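Local coordinates for protein 3-isopropylmalate dehydratase small subunit (Campylobacter jejuni, PDB 3Q3W) that catalyses, as the small subunit of isopropylmalate isomerase, the interconversion of 2-isopropylmalate and 3-isopropylmalate through 2-isopropylmaleate, a step of leucine biosynthesis, at residues N72-L76 with Y98-A102; A14-E18 with V135-K139. Numbering follows the deposited sequence.

Contact 1 (N72-L76 with Y98-A102)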
loop_
_atom_site.group_PDB
_atom_site.type_symbol
_atom_site.label_atom_id
_atom_site.label_comp_id
_atom_site.label_asym_id
_atom_site.label_seq_id
_atom_site.Cartn_x
_atom_site.Cartn_y
_atom_site.Cartn_z
ATOM N N ASN A 72 5.847 8.363 -8.498
ATOM C CA ASN A 72 5.620 7.016 -8.984
ATOM C C ASN A 72 5.750 5.903 -7.926
ATOM O O ASN A 72 6.169 4.778 -8.234
ATOM C CB ASN A 72 6.511 6.715 -10.198
ATOM C CG ASN A 72 5.850 7.108 -11.472
ATOM O OD1 ASN A 72 5.676 8.301 -11.767
ATOM N ND2 ASN A 72 5.402 6.112 -12.223
ATOM N N SER A 73 5.354 6.189 -6.701
ATOM C CA SER A 73 5.413 5.170 -5.629
ATOM C C SER A 73 4.498 4.013 -5.978
ATOM O O SER A 73 3.358 4.245 -6.427
ATOM C CB SER A 73 5.021 5.784 -4.272
ATOM O OG SER A 73 6.077 6.564 -3.737
ATOM N N SER A 74 4.970 2.775 -5.802
ATOM C CA SER A 74 4.132 1.590 -5.964
ATOM C C SER A 74 4.184 0.643 -4.771
ATOM O O SER A 74 3.486 -0.410 -4.741
ATOM C CB SER A 74 4.467 0.846 -7.279
ATOM O OG SER A 74 5.803 0.360 -7.292
ATOM N N ILE A 75 4.981 1.020 -3.776
ATOM C CA ILE A 75 5.050 0.348 -2.469
ATOM C C ILE A 75 4.963 1.340 -1.317
ATOM O O ILE A 75 5.598 2.418 -1.366
ATOM C CB ILE A 75 6.407 -0.402 -2.329
ATOM C CG1 ILE A 75 6.497 -1.488 -3.376
ATOM C CG2 ILE A 75 6.554 -1.018 -0.958
ATOM C CD1 ILE A 75 7.931 -2.038 -3.631
ATOM N N LEU A 76 4.212 0.982 -0.277
ATOM C CA LEU A 76 4.081 1.806 0.925
ATOM C C LEU A 76 4.667 1.068 2.097
ATOM O O LEU A 76 4.575 -0.159 2.162
ATOM C CB LEU A 76 2.627 2.169 1.216
ATOM C CG LEU A 76 1.852 3.005 0.175
ATOM C CD1 LEU A 76 0.410 3.279 0.668
ATOM C CD2 LEU A 76 2.554 4.300 -0.193
ATOM N N TYR A 98 -4.180 4.184 -7.589
ATOM C CA TYR A 98 -3.069 5.156 -7.504
ATOM C C TYR A 98 -1.819 4.553 -8.078
ATOM O O TYR A 98 -0.915 5.224 -8.553
ATOM C CB TYR A 98 -2.804 5.532 -6.046
ATOM C CG TYR A 98 -1.731 6.556 -5.865
ATOM C CD1 TYR A 98 -1.985 7.911 -6.089
ATOM C CD2 TYR A 98 -0.451 6.179 -5.458
ATOM C CE1 TYR A 98 -0.989 8.867 -5.892
ATOM C CE2 TYR A 98 0.521 7.115 -5.242
ATOM C CZ TYR A 98 0.283 8.449 -5.467
ATOM O OH TYR A 98 1.300 9.406 -5.254
ATOM N N GLY A 99 -1.764 3.243 -8.002
ATOM C CA GLY A 99 -0.569 2.514 -8.421
ATOM C C GLY A 99 0.141 1.724 -7.338
ATOM O O GLY A 99 1.202 1.140 -7.600
ATOM N N ILE A 100 -0.439 1.625 -6.150
ATOM C CA ILE A 100 0.200 0.847 -5.094
ATOM C C ILE A 100 -0.018 -0.650 -5.288
ATOM O O ILE A 100 -1.153 -1.132 -5.389
ATOM C CB ILE A 100 -0.306 1.243 -3.692
ATOM C CG1 ILE A 100 -0.107 2.728 -3.452
ATOM C CG2 ILE A 100 0.372 0.362 -2.583
ATOM C CD1 ILE A 100 1.313 3.222 -3.693
ATOM N N ARG A 101 1.079 -1.401 -5.359
ATOM C CA ARG A 101 1.020 -2.840 -5.593
ATOM C C ARG A 101 1.219 -3.658 -4.295
ATOM O O ARG A 101 0.786 -4.819 -4.193
ATOM C CB ARG A 101 2.084 -3.187 -6.617
ATOM C CG ARG A 101 1.823 -2.603 -7.988
ATOM C CD ARG A 101 0.749 -3.371 -8.733
ATOM N NE ARG A 101 1.297 -4.523 -9.457
ATOM C CZ ARG A 101 0.886 -5.788 -9.371
ATOM N NH1 ARG A 101 1.507 -6.695 -10.097
ATOM N NH2 ARG A 101 -0.119 -6.172 -8.586
ATOM N N ALA A 102 1.894 -3.067 -3.301
ATOM C CA ALA A 102 2.200 -3.754 -2.032
ATOM C C ALA A 102 2.317 -2.760 -0.891
ATOM O O ALA A 102 2.749 -1.607 -1.096
ATOM C CB ALA A 102 3.474 -4.567 -2.149
HETATM O O HOH W 1 3.888 8.733 -5.729
HETATM O O HOH W 2 2.060 5.587 -8.319
#

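Contact 2 (A14-E18 with V135-K139)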
loop_
_atom_site.group_PDB
_atom_site.type_symbol
_atom_site.label_atom_id
_atom_site.label_comp_id
_atom_site.label_asym_id
_atom_site.label_seq_id
_atom_site.Cartn_x
_atom_site.Cartn_y
_atom_site.Cartn_z
ATOM N N ALA A 14 9.348 2.870 -3.156
ATOM C CA ALA A 14 8.630 2.727 -1.898
ATOM C C ALA A 14 8.613 4.049 -1.129
ATOM O O ALA A 14 9.588 4.820 -1.200
ATOM C CB ALA A 14 9.229 1.662 -1.085
ATOM N N CYS A 15 7.510 4.283 -0.408
ATOM C CA CYS A 15 7.242 5.540 0.284
ATOM C C CYS A 15 6.845 5.237 1.712
ATOM O O CYS A 15 5.867 4.520 1.940
ATOM C CB CYS A 15 6.101 6.330 -0.368
ATOM S SG CYS A 15 5.842 7.911 0.452
ATOM N N PRO A 16 7.580 5.797 2.678
ATOM C CA PRO A 16 7.239 5.526 4.055
ATOM C C PRO A 16 6.180 6.475 4.573
ATOM O O PRO A 16 6.268 7.685 4.331
ATOM C CB PRO A 16 8.567 5.743 4.780
ATOM C CG PRO A 16 9.259 6.776 3.978
ATOM C CD PRO A 16 8.776 6.653 2.565
ATOM N N LEU A 17 5.185 5.939 5.249
ATOM C CA LEU A 17 4.138 6.755 5.866
ATOM C C LEU A 17 4.086 6.416 7.370
ATOM O O LEU A 17 3.445 5.455 7.799
ATOM C CB LEU A 17 2.771 6.519 5.201
ATOM C CG LEU A 17 2.712 6.809 3.702
ATOM C CD1 LEU A 17 1.300 6.360 3.113
ATOM C CD2 LEU A 17 2.932 8.238 3.374
ATOM N N GLU A 18 4.740 7.264 8.157
ATOM C CA GLU A 18 5.000 6.991 9.566
ATOM C C GLU A 18 3.785 7.369 10.399
ATOM O O GLU A 18 3.821 8.286 11.239
ATOM C CB GLU A 18 6.240 7.764 9.996
ATOM C CG GLU A 18 7.513 7.263 9.317
ATOM C CD GLU A 18 8.763 8.005 9.814
ATOM O OE1 GLU A 18 9.251 7.709 10.937
ATOM O OE2 GLU A 18 9.233 8.886 9.083
ATOM N N VAL A 135 12.021 1.935 7.067
ATOM C CA VAL A 135 11.660 3.310 7.040
ATOM C C VAL A 135 12.883 4.179 7.187
ATOM O O VAL A 135 13.101 5.054 6.341
ATOM C CB VAL A 135 10.675 3.656 8.141
ATOM C CG1 VAL A 135 10.560 5.216 8.268
ATOM C CG2 VAL A 135 9.311 3.020 7.842
ATOM N N ASP A 136 13.736 3.879 8.187
ATOM C CA ASP A 136 14.903 4.708 8.440
ATOM C C ASP A 136 15.794 4.754 7.215
ATOM O O ASP A 136 16.215 5.809 6.754
ATOM C CB ASP A 136 15.740 4.203 9.598
ATOM C CG ASP A 136 16.953 5.068 9.812
ATOM O OD1 ASP A 136 18.080 4.626 9.508
ATOM O OD2 ASP A 136 16.744 6.216 10.210
ATOM N N GLU A 137 16.076 3.598 6.663
ATOM C CA GLU A 137 16.945 3.554 5.514
ATOM C C GLU A 137 16.288 4.220 4.278
ATOM O O GLU A 137 16.964 4.880 3.499
ATOM C CB GLU A 137 17.268 2.094 5.239
ATOM C CG GLU A 137 18.008 1.798 3.952
ATOM C CD GLU A 137 19.434 2.220 3.966
ATOM O OE1 GLU A 137 20.043 2.220 5.063
ATOM O OE2 GLU A 137 19.957 2.535 2.868
ATOM N N LEU A 138 14.984 4.001 4.097
ATOM C CA LEU A 138 14.286 4.481 2.902
ATOM C C LEU A 138 14.301 5.998 2.842
ATOM O O LEU A 138 14.476 6.618 1.779
ATOM C CB LEU A 138 12.841 3.954 2.902
ATOM C CG LEU A 138 12.006 4.109 1.625
ATOM C CD1 LEU A 138 12.728 3.630 0.362
ATOM C CD2 LEU A 138 10.729 3.323 1.872
ATOM N N LYS A 139 14.106 6.601 3.996
ATOM C CA LYS A 139 14.118 8.030 4.092
ATOM C C LYS A 139 15.472 8.588 3.795
ATOM O O LYS A 139 15.597 9.590 3.064
ATOM C CB LYS A 139 13.763 8.429 5.480
ATOM C CG LYS A 139 12.343 8.157 5.810
ATOM C CD LYS A 139 12.013 8.855 7.094
ATOM C CE LYS A 139 12.759 8.324 8.283
ATOM N NZ LYS A 139 12.243 9.068 9.453
#

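Contact 1 (N72-L76 with Y98-A102)
In a beta-alpha-beta crossover the chain must return from the helix to the sheet, and here the loop from Gly99 to Arg101 carries it there. Backbone hydrogen bonds come first: Arg101 N makes the strong bond at the loop, donating to Ser74 O over 2.7 Å, Ala102 N makes a weak, longer bond of 3.4 Å to the same Ser74 O, and Leu76 N returns a bond of 3.1 Å to Ala102 O. The last two bonds flank the parallel bridge of Ile75 with Ala102, accompanied by a CA-H...O contact of 3.3 Å from Ile75 CA to Ala102 O. Nearer the helix, Gly99, with positive phi, closes a Schellman motif; a CB here would be jammed against the preceding carbonyl oxygen. Two waters fill the wider end of the gap, one between Ser73 N and Tyr98 OH, the other donating to both Ser73 O and Tyr98 O. Apolar contact is lighter: Ile100 CD1 meets Leu76 CD2 at 3.9 Å on one face, while Ile75 CG1 lies 4.5 Å from Ala102 CB on the other. The segments thus belong to a right-handed beta-alpha-beta unit: strand 73-78, helix 90-98, strand 102-105. Strand 9-17 pairs with the far edge of strand 73-78, and Ile146 and Ile148 of strand 145-149 pack against Ile75.

Contact 2 (A14-E18 with V135-K139)
Leu138 and Pro16 form the apolar centre of this helix-on-sheet contact. Leu138 CD2 reaches Ala14 CB at 3.7 Å and Pro16 CD at 3.9 Å, so one methyl sits against two residues that point to the same side of strand 9-17; Cys15 and Leu17 turn away from the helix. One helical turn earlier, Val135 CG1 packs 4.1 Å from Pro16 CB and 3.7 Å from Glu18 CD. Val77 and Phe157 add to the hydrophobic surroundings of Val135 and Leu138, respectively. The strand and helix segments cross at -121°, with axes 8.4 Å apart at closest approach. Farther out, the aliphatic part of Lys139 extends the apolar surface, its CG lying 3.8 Å from Pro16 CG. The side chain of Lys139 ends in a salt bridge, NZ donating to Glu18 OE2 over 3.0 Å. Aliphatic groups thus make the buried part of the contact, and its one salt bridge joins Glu18 to the helix where the contact opens toward solvent.

The two contacts lie about 13 Å apart, centre to centre, and meet through adjacent parallel strands of one mixed sheet, 9-17 and 73-78. Cys15 N and Ile75 O, 2.8 Å apart, probably form a hydrogen bond, and Ile75 CB packs 3.7 Å from Ala14 CB. In sequence, contact 1 is nested inside the loop closed by contact 2: strand 9-17 comes first, then both segments of contact 1, and last helix 128-140. Contact 1 closes a local crossover, joining strands 73-78 and 102-105 edge to edge; contact 2, between segments 117 residues apart, lays helix 128-140 on a face of the sheet, whose strands 9-17, 73-78 and 102-105 fall in the aconitase C-terminal domain family.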